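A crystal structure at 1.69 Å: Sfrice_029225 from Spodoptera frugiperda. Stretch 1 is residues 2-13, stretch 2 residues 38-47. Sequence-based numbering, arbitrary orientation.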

ATOM      1  N   PRO A   2      -8.883  -9.248  20.886  1.00 40.82           N
ATOM      2  CA  PRO A   2      -7.427  -9.375  20.748  1.00 31.05           C
ATOM      3  C   PRO A   2      -6.934  -8.752  19.452  1.00 29.44           C
ATOM      4  O   PRO A   2      -7.576  -8.852  18.406  1.00 32.94           O
ATOM      5  CB  PRO A   2      -7.195 -10.892  20.756  1.00 31.64           C
ATOM      6  CG  PRO A   2      -8.474 -11.492  21.255  1.00 37.98           C
ATOM      7  CD  PRO A   2      -9.558 -10.553  20.836  1.00 44.46           C
ATOM      8  N   PHE A   3      -5.769  -8.114  19.533  1.00 21.86           N
ATOM      9  CA  PHE A   3      -5.120  -7.488  18.382  1.00 18.90           C
ATOM     10  C   PHE A   3      -4.094  -8.490  17.864  1.00 16.39           C
ATOM     11  O   PHE A   3      -2.938  -8.499  18.285  1.00 17.50           O
ATOM     12  CB  PHE A   3      -4.482  -6.164  18.787  1.00 18.86           C
ATOM     13  CG  PHE A   3      -3.894  -5.385  17.640  1.00 16.75           C
ATOM     14  CD1 PHE A   3      -4.599  -5.218  16.459  1.00 16.84           C
ATOM     15  CD2 PHE A   3      -2.656  -4.779  17.766  1.00 15.33           C
ATOM     16  CE1 PHE A   3      -4.068  -4.477  15.416  1.00 15.59           C
ATOM     17  CE2 PHE A   3      -2.114  -4.042  16.728  1.00 13.93           C
ATOM     18  CZ  PHE A   3      -2.822  -3.887  15.553  1.00 14.12           C
ATOM     19  N   ILE A   4      -4.533  -9.361  16.957  1.00 16.16           N
ATOM     20  CA  ILE A   4      -3.679 -10.422  16.415  1.00 14.77           C
ATOM     21  C   ILE A   4      -2.930  -9.808  15.235  1.00 15.69           C
ATOM     22  O   ILE A   4      -3.381  -9.848  14.091  1.00 13.33           O
ATOM     23  CB  ILE A   4      -4.489 -11.658  16.033  1.00 16.49           C
ATOM     24  CG1 ILE A   4      -5.245 -12.168  17.268  1.00 19.28           C
ATOM     25  CG2 ILE A   4      -3.586 -12.751  15.463  1.00 15.86           C
ATOM     26  CD1 ILE A   4      -6.017 -13.434  17.034  1.00 23.56           C
ATOM     27  N   ALA A   5      -1.765  -9.226  15.521  1.00 13.94           N
ATOM     28  CA  ALA A   5      -1.076  -8.387  14.553  1.00 10.76           C
ATOM     29  C   ALA A   5       0.388  -8.278  14.948  1.00 10.81           C
ATOM     30  O   ALA A   5       0.735  -8.407  16.122  1.00 12.31           O
ATOM     31  CB  ALA A   5      -1.707  -6.993  14.478  1.00 10.26           C
ATOM     32  N   ALA A   6       1.235  -8.021  13.958  1.00 11.12           N
ATOM     33  CA  ALA A   6       2.664  -7.875  14.195  1.00 12.55           C
ATOM     34  C   ALA A   6       3.283  -7.098  13.041  1.00 10.60           C
ATOM     35  O   ALA A   6       2.811  -7.161  11.903  1.00  9.86           O
ATOM     36  CB  ALA A   6       3.350  -9.240  14.353  1.00  9.90           C
ATOM     37  N   HIS A   7       4.347  -6.361  13.355  1.00  9.98           N
ATOM     38  CA  HIS A   7       5.121  -5.628  12.364  1.00  9.29           C
ATOM     39  C   HIS A   7       6.590  -5.945  12.588  1.00  9.99           C
ATOM     40  O   HIS A   7       7.080  -5.833  13.712  1.00 11.22           O
ATOM     41  CB  HIS A   7       4.889  -4.118  12.473  1.00  9.63           C
ATOM     42  CG  HIS A   7       5.656  -3.318  11.468  1.00  9.75           C
ATOM     43  ND1 HIS A   7       5.174  -3.052  10.203  1.00 10.48           N
ATOM     44  CD2 HIS A   7       6.874  -2.729  11.536  1.00 12.36           C
ATOM     45  CE1 HIS A   7       6.056  -2.322   9.542  1.00 12.09           C
ATOM     46  NE2 HIS A   7       7.094  -2.110  10.330  1.00 13.20           N
ATOM     47  N   PHE A   8       7.277  -6.373  11.533  1.00  9.08           N
ATOM     48  CA  PHE A   8       8.699  -6.691  11.589  1.00  8.36           C
ATOM     49  C   PHE A   8       9.418  -5.820  10.573  1.00 12.21           C
ATOM     50  O   PHE A   8       8.977  -5.715   9.424  1.00 13.79           O
ATOM     51  CB  PHE A   8       8.945  -8.173  11.289  1.00 13.69           C
ATOM     52  CG  PHE A   8       8.071  -9.094  12.082  1.00 13.01           C
ATOM     53  CD1 PHE A   8       8.428  -9.459  13.369  1.00 17.17           C
ATOM     54  CD2 PHE A   8       6.877  -9.568  11.554  1.00 11.15           C
ATOM     55  CE1 PHE A   8       7.622 -10.302  14.116  1.00 17.51           C
ATOM     56  CE2 PHE A   8       6.066 -10.416  12.291  1.00 13.73           C
ATOM     57  CZ  PHE A   8       6.439 -10.775  13.581  1.00 15.08           C
ATOM     58  N   HIS A   9      10.523  -5.199  10.979  1.00 13.15           N
ATOM     59  CA  HIS A   9      11.199  -4.284  10.072  1.00 11.57           C
ATOM     60  C   HIS A   9      12.685  -4.609   9.990  1.00 14.57           C
ATOM     61  O   HIS A   9      13.230  -5.366  10.799  1.00 15.02           O
ATOM     62  CB  HIS A   9      10.976  -2.806  10.470  1.00 11.64           C
ATOM     63  CG  HIS A   9      11.359  -2.474  11.881  1.00 17.68           C
ATOM     64  ND1 HIS A   9      10.671  -1.543  12.630  1.00 15.93           N
ATOM     65  CD2 HIS A   9      12.372  -2.913  12.666  1.00 19.90           C
ATOM     66  CE1 HIS A   9      11.231  -1.436  13.822  1.00 16.89           C
ATOM     67  NE2 HIS A   9      12.266  -2.255  13.869  1.00 18.70           N
ATOM     68  N   GLY A  10      13.327  -4.051   8.967  1.00 15.56           N
ATOM     69  CA  GLY A  10      14.733  -4.337   8.745  1.00 18.32           C
ATOM     70  C   GLY A  10      15.584  -3.783   9.872  1.00 19.35           C
ATOM     71  O   GLY A  10      15.399  -2.649  10.318  1.00 19.02           O
ATOM     72  N   ASN A  11      16.536  -4.596  10.331  1.00 24.42           N
ATOM     73  CA  ASN A  11      17.372  -4.205  11.466  1.00 27.69           C
ATOM     74  C   ASN A  11      18.669  -4.997  11.401  1.00 34.09           C
ATOM     75  O   ASN A  11      18.683  -6.187  11.731  1.00 37.93           O
ATOM     76  CB  ASN A  11      16.642  -4.448  12.782  1.00 37.00           C
ATOM     77  CG  ASN A  11      17.315  -3.770  13.959  1.00 43.84           C
ATOM     78  OD1 ASN A  11      18.490  -3.411  13.898  1.00 46.48           O
ATOM     79  ND2 ASN A  11      16.569  -3.592  15.043  1.00 46.47           N
ATOM     80  N   THR A  12      19.752  -4.337  11.001  1.00 35.58           N
ATOM     81  CA  THR A  12      21.058  -4.970  10.870  1.00 37.24           C
ATOM     82  C   THR A  12      21.884  -4.917  12.152  1.00 45.74           C
ATOM     83  O   THR A  12      23.095  -5.155  12.100  1.00 52.33           O
ATOM     84  CB  THR A  12      21.848  -4.324   9.726  1.00 39.15           C
ATOM     85  OG1 THR A  12      21.833  -2.898   9.875  1.00 46.45           O
ATOM     86  CG2 THR A  12      21.251  -4.700   8.376  1.00 37.00           C
ATOM     87  N   SER A  13      21.266  -4.616  13.293  1.00 47.99           N
ATOM     88  CA  SER A  13      21.988  -4.536  14.561  1.00 52.82           C
ATOM     89  C   SER A  13      22.649  -5.862  14.919  1.00 58.74           C
ATOM     90  O   SER A  13      23.782  -5.888  15.397  1.00 66.87           O
ATOM     91  CB  SER A  13      21.049  -4.109  15.691  1.00 55.48           C
ATOM     92  OG  SER A  13      20.693  -2.744  15.565  1.00 62.00           O
ATOM     93  N   ASP A  38      16.073 -12.139   5.770  1.00 18.37           N
ATOM     94  CA  ASP A  38      16.087 -12.654   7.135  1.00 19.72           C
ATOM     95  C   ASP A  38      16.648 -11.658   8.145  1.00 20.48           C
ATOM     96  O   ASP A  38      16.967 -12.050   9.274  1.00 32.40           O
ATOM     97  CB  ASP A  38      16.867 -13.973   7.215  1.00 25.92           C
ATOM     98  CG  ASP A  38      18.317 -13.836   6.777  1.00 28.59           C
ATOM     99  OD1 ASP A  38      18.757 -12.713   6.452  1.00 32.50           O
ATOM    100  OD2 ASP A  38      19.022 -14.867   6.761  1.00 38.07           O
ATOM    101  N   VAL A  39      16.774 -10.386   7.775  1.00 19.61           N
ATOM    102  CA  VAL A  39      17.274  -9.375   8.701  1.00 23.67           C
ATOM    103  C   VAL A  39      16.085  -8.607   9.272  1.00 20.36           C
ATOM    104  O   VAL A  39      16.103  -7.375   9.348  1.00 25.82           O
ATOM    105  CB  VAL A  39      18.283  -8.444   8.002  1.00 26.98           C
ATOM    106  CG1 VAL A  39      19.101  -7.660   9.016  1.00 38.02           C
ATOM    107  CG2 VAL A  39      19.207  -9.256   7.103  1.00 33.46           C
ATOM    108  N   TRP A  40      15.038  -9.333   9.661  1.00 16.48           N
ATOM    109  CA  TRP A  40      13.844  -8.755  10.261  1.00 15.95           C
ATOM    110  C   TRP A  40      13.971  -8.721  11.778  1.00 17.51           C
ATOM    111  O   TRP A  40      14.695  -9.513  12.384  1.00 21.12           O
ATOM    112  CB  TRP A  40      12.589  -9.563   9.909  1.00 13.96           C
ATOM    113  CG  TRP A  40      12.270  -9.725   8.461  1.00 16.70           C
ATOM    114  CD1 TRP A  40      12.021 -10.899   7.807  1.00 17.88           C
ATOM    115  CD2 TRP A  40      12.118  -8.684   7.488  1.00 14.98           C
ATOM    116  NE1 TRP A  40      11.735 -10.653   6.485  1.00 19.22           N
ATOM    117  CE2 TRP A  40      11.784  -9.302   6.265  1.00 17.34           C
ATOM    118  CE3 TRP A  40      12.232  -7.292   7.532  1.00 16.79           C
ATOM    119  CZ2 TRP A  40      11.569  -8.575   5.097  1.00 20.25           C
ATOM    120  CZ3 TRP A  40      12.022  -6.576   6.370  1.00 16.63           C
ATOM    121  CH2 TRP A  40      11.697  -7.215   5.171  1.00 18.06           C
ATOM    122  N   TYR A  41      13.220  -7.807  12.394  1.00 15.14           N
ATOM    123  CA  TYR A  41      13.132  -7.747  13.838  1.00 12.57           C
ATOM    124  C   TYR A  41      11.800  -7.102  14.189  1.00 15.20           C
ATOM    125  O   TYR A  41      11.393  -6.142  13.519  1.00 14.13           O
ATOM    126  CB  TYR A  41      14.284  -6.946  14.459  1.00 14.59           C
ATOM    127  CG  TYR A  41      14.443  -7.194  15.939  1.00 19.42           C
ATOM    128  CD1 TYR A  41      15.204  -8.258  16.401  1.00 25.56           C
ATOM    129  CD2 TYR A  41      13.823  -6.373  16.871  1.00 20.22           C
ATOM    130  CE1 TYR A  41      15.347  -8.500  17.755  1.00 33.56           C
ATOM    131  CE2 TYR A  41      13.960  -6.607  18.231  1.00 29.18           C
ATOM    132  CZ  TYR A  41      14.723  -7.673  18.664  1.00 33.55           C
ATOM    133  OH  TYR A  41      14.867  -7.914  20.012  1.00 39.19           O
ATOM    134  N   PRO A  42      11.105  -7.592  15.213  1.00 15.56           N
ATOM    135  CA  PRO A  42       9.823  -6.977  15.588  1.00 10.76           C
ATOM    136  C   PRO A  42       9.987  -5.519  16.001  1.00 15.28           C
ATOM    137  O   PRO A  42      10.933  -5.152  16.705  1.00 15.29           O
ATOM    138  CB  PRO A  42       9.347  -7.842  16.762  1.00 14.53           C
ATOM    139  CG  PRO A  42      10.590  -8.495  17.287  1.00 17.48           C
ATOM    140  CD  PRO A  42      11.441  -8.734  16.078  1.00 18.41           C
ATOM    141  N   ALA A  43       9.054  -4.682  15.534  1.00 12.45           N
ATOM    142  CA  ALA A  43       8.976  -3.306  15.998  1.00 11.55           C
ATOM    143  C   ALA A  43       8.681  -3.290  17.497  1.00 10.83           C
ATOM    144  O   ALA A  43       8.162  -4.266  18.047  1.00 13.81           O
ATOM    145  CB  ALA A  43       7.895  -2.546  15.231  1.00 13.99           C
ATOM    146  N   PRO A  44       9.005  -2.194  18.184  1.00 13.29           N
ATOM    147  CA  PRO A  44       8.789  -2.165  19.640  1.00 15.51           C
ATOM    148  C   PRO A  44       7.362  -2.482  20.062  1.00 12.64           C
ATOM    149  O   PRO A  44       7.171  -3.196  21.054  1.00 14.05           O
ATOM    150  CB  PRO A  44       9.205  -0.737  20.013  1.00 18.54           C
ATOM    151  CG  PRO A  44      10.266  -0.407  19.017  1.00 16.64           C
ATOM    152  CD  PRO A  44       9.798  -1.039  17.723  1.00 15.13           C
ATOM    153  N   TRP A  45       6.351  -1.990  19.340  1.00 10.73           N
ATOM    154  CA  TRP A  45       4.984  -2.273  19.763  1.00 11.90           C
ATOM    155  C   TRP A  45       4.665  -3.755  19.636  1.00 14.47           C
ATOM    156  O   TRP A  45       3.845  -4.280  20.396  1.00 11.46           O
ATOM    157  CB  TRP A  45       3.978  -1.419  18.978  1.00 13.79           C
ATOM    158  CG  TRP A  45       3.697  -1.800  17.539  1.00  9.52           C
ATOM    159  CD1 TRP A  45       4.164  -1.166  16.420  1.00 13.02           C
ATOM    160  CD2 TRP A  45       2.838  -2.854  17.070  1.00  9.09           C
ATOM    161  NE1 TRP A  45       3.670  -1.773  15.285  1.00 11.27           N
ATOM    162  CE2 TRP A  45       2.854  -2.812  15.657  1.00 11.54           C
ATOM    163  CE3 TRP A  45       2.062  -3.831  17.705  1.00 14.80           C
ATOM    164  CZ2 TRP A  45       2.130  -3.713  14.872  1.00 13.77           C
ATOM    165  CZ3 TRP A  45       1.349  -4.729  16.926  1.00 11.78           C
ATOM    166  CH2 TRP A  45       1.387  -4.663  15.523  1.00 16.69           C
ATOM    167  N   THR A  46       5.317  -4.443  18.702  1.00 14.47           N
ATOM    168  CA  THR A  46       5.137  -5.882  18.570  1.00 14.26           C
ATOM    169  C   THR A  46       5.826  -6.626  19.707  1.00 13.95           C
ATOM    170  O   THR A  46       5.241  -7.530  20.309  1.00 14.80           O
ATOM    171  CB  THR A  46       5.661  -6.333  17.206  1.00 10.38           C
ATOM    172  OG1 THR A  46       4.859  -5.727  16.185  1.00 12.12           O
ATOM    173  CG2 THR A  46       5.604  -7.839  17.074  1.00 14.68           C
ATOM    174  N   VAL A  47       7.065  -6.242  20.031  1.00 14.06           N
ATOM    175  CA  VAL A  47       7.764  -6.841  21.172  1.00 13.38           C
ATOM    176  C   VAL A  47       6.938  -6.704  22.445  1.00 18.23           C
ATOM    177  O   VAL A  47       6.844  -7.641  23.251  1.00 19.46           O
ATOM    178  CB  VAL A  47       9.154  -6.198  21.343  1.00 14.86           C
ATOM    179  CG1 VAL A  47       9.782  -6.601  22.684  1.00 17.12           C
ATOM    180  CG2 VAL A  47      10.071  -6.579  20.187  1.00 16.54           C
TER
HETATM  181  O   HOH W   1      17.675  -8.919  12.792  1.00 43.32           O

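Two short antiparallel strands, 5-10 and 40-42, form the spine of this contact, and the segment that follows the second strand turns into a helix whose first turn covers the early residues of stretch 1. Walking along stretch 1 therefore means passing from helix to strand on the partner side.

P2 and I4 make no contact, but F3 points its CA-to-CB bond toward the partner and sets its ring against W45, where F3 CE2 lies 3.5 Å from W45 CZ3. The planes are inclined by 31°, an oblique packing of two buried apolar surfaces. The same indole also reaches A5 and A6: W45 CH2 lies 4.0 Å from A5 CB and 3.7 Å from A6 CA. A5 CB points sideways and A6 CB away from stretch 2, so W45 reaches the A6 backbone, while A6 CB still touches T46 CG2 at 3.8 Å.

At H7 the bonding begins. Its N donates to T46 OG1 at 2.9 Å, so a helix side chain takes the place of a strand carbonyl. Its O accepts from A43 N, also at 2.9 Å and nearly linear at 172°. A43 is the N-cap residue, so one residue ties the strand to the start of the helix. The H7 side chain meets W45 through CB, 3.7 Å from W45 CZ2, while its ND1 is satisfied elsewhere in the structure.

F8 and P42 form a non-hydrogen-bonded pair with CA atoms 4.2 Å apart. That position suits proline, which has no N-H to offer, and the pair shares a face of the sheet, F8 CD1 lying 3.9 Å from P42 CB. F8 CB also packs 4.1 Å from W40 CB.

H9 and Y41 make the hydrogen-bonded pair: H9 N reaches Y41 O at 2.8 Å, and Y41 N returns to H9 O at 2.9 Å with a more bent angle of 134°. Both side chains start on the same face, but their ends part. The imidazole of H9 comes back over the partner chain, H9 CE1 3.6 Å from A43 CA, with A43 N over one ring face.

G10 pairs with W40 without hydrogen bonds; G10 N lies at the edge of the indole, 3.7 Å from W40 CE3, and G10 CA makes a CA-H...O contact of 3.4 Å with V39 O. That carbonyl also accepts from N11 N at 3.0 Å, closing the ladder. Beyond it, a water donates to N11 O and W40 O, its O 3.1 Å from each, and T12 CG2 rests 3.7 Å from V39 CG1.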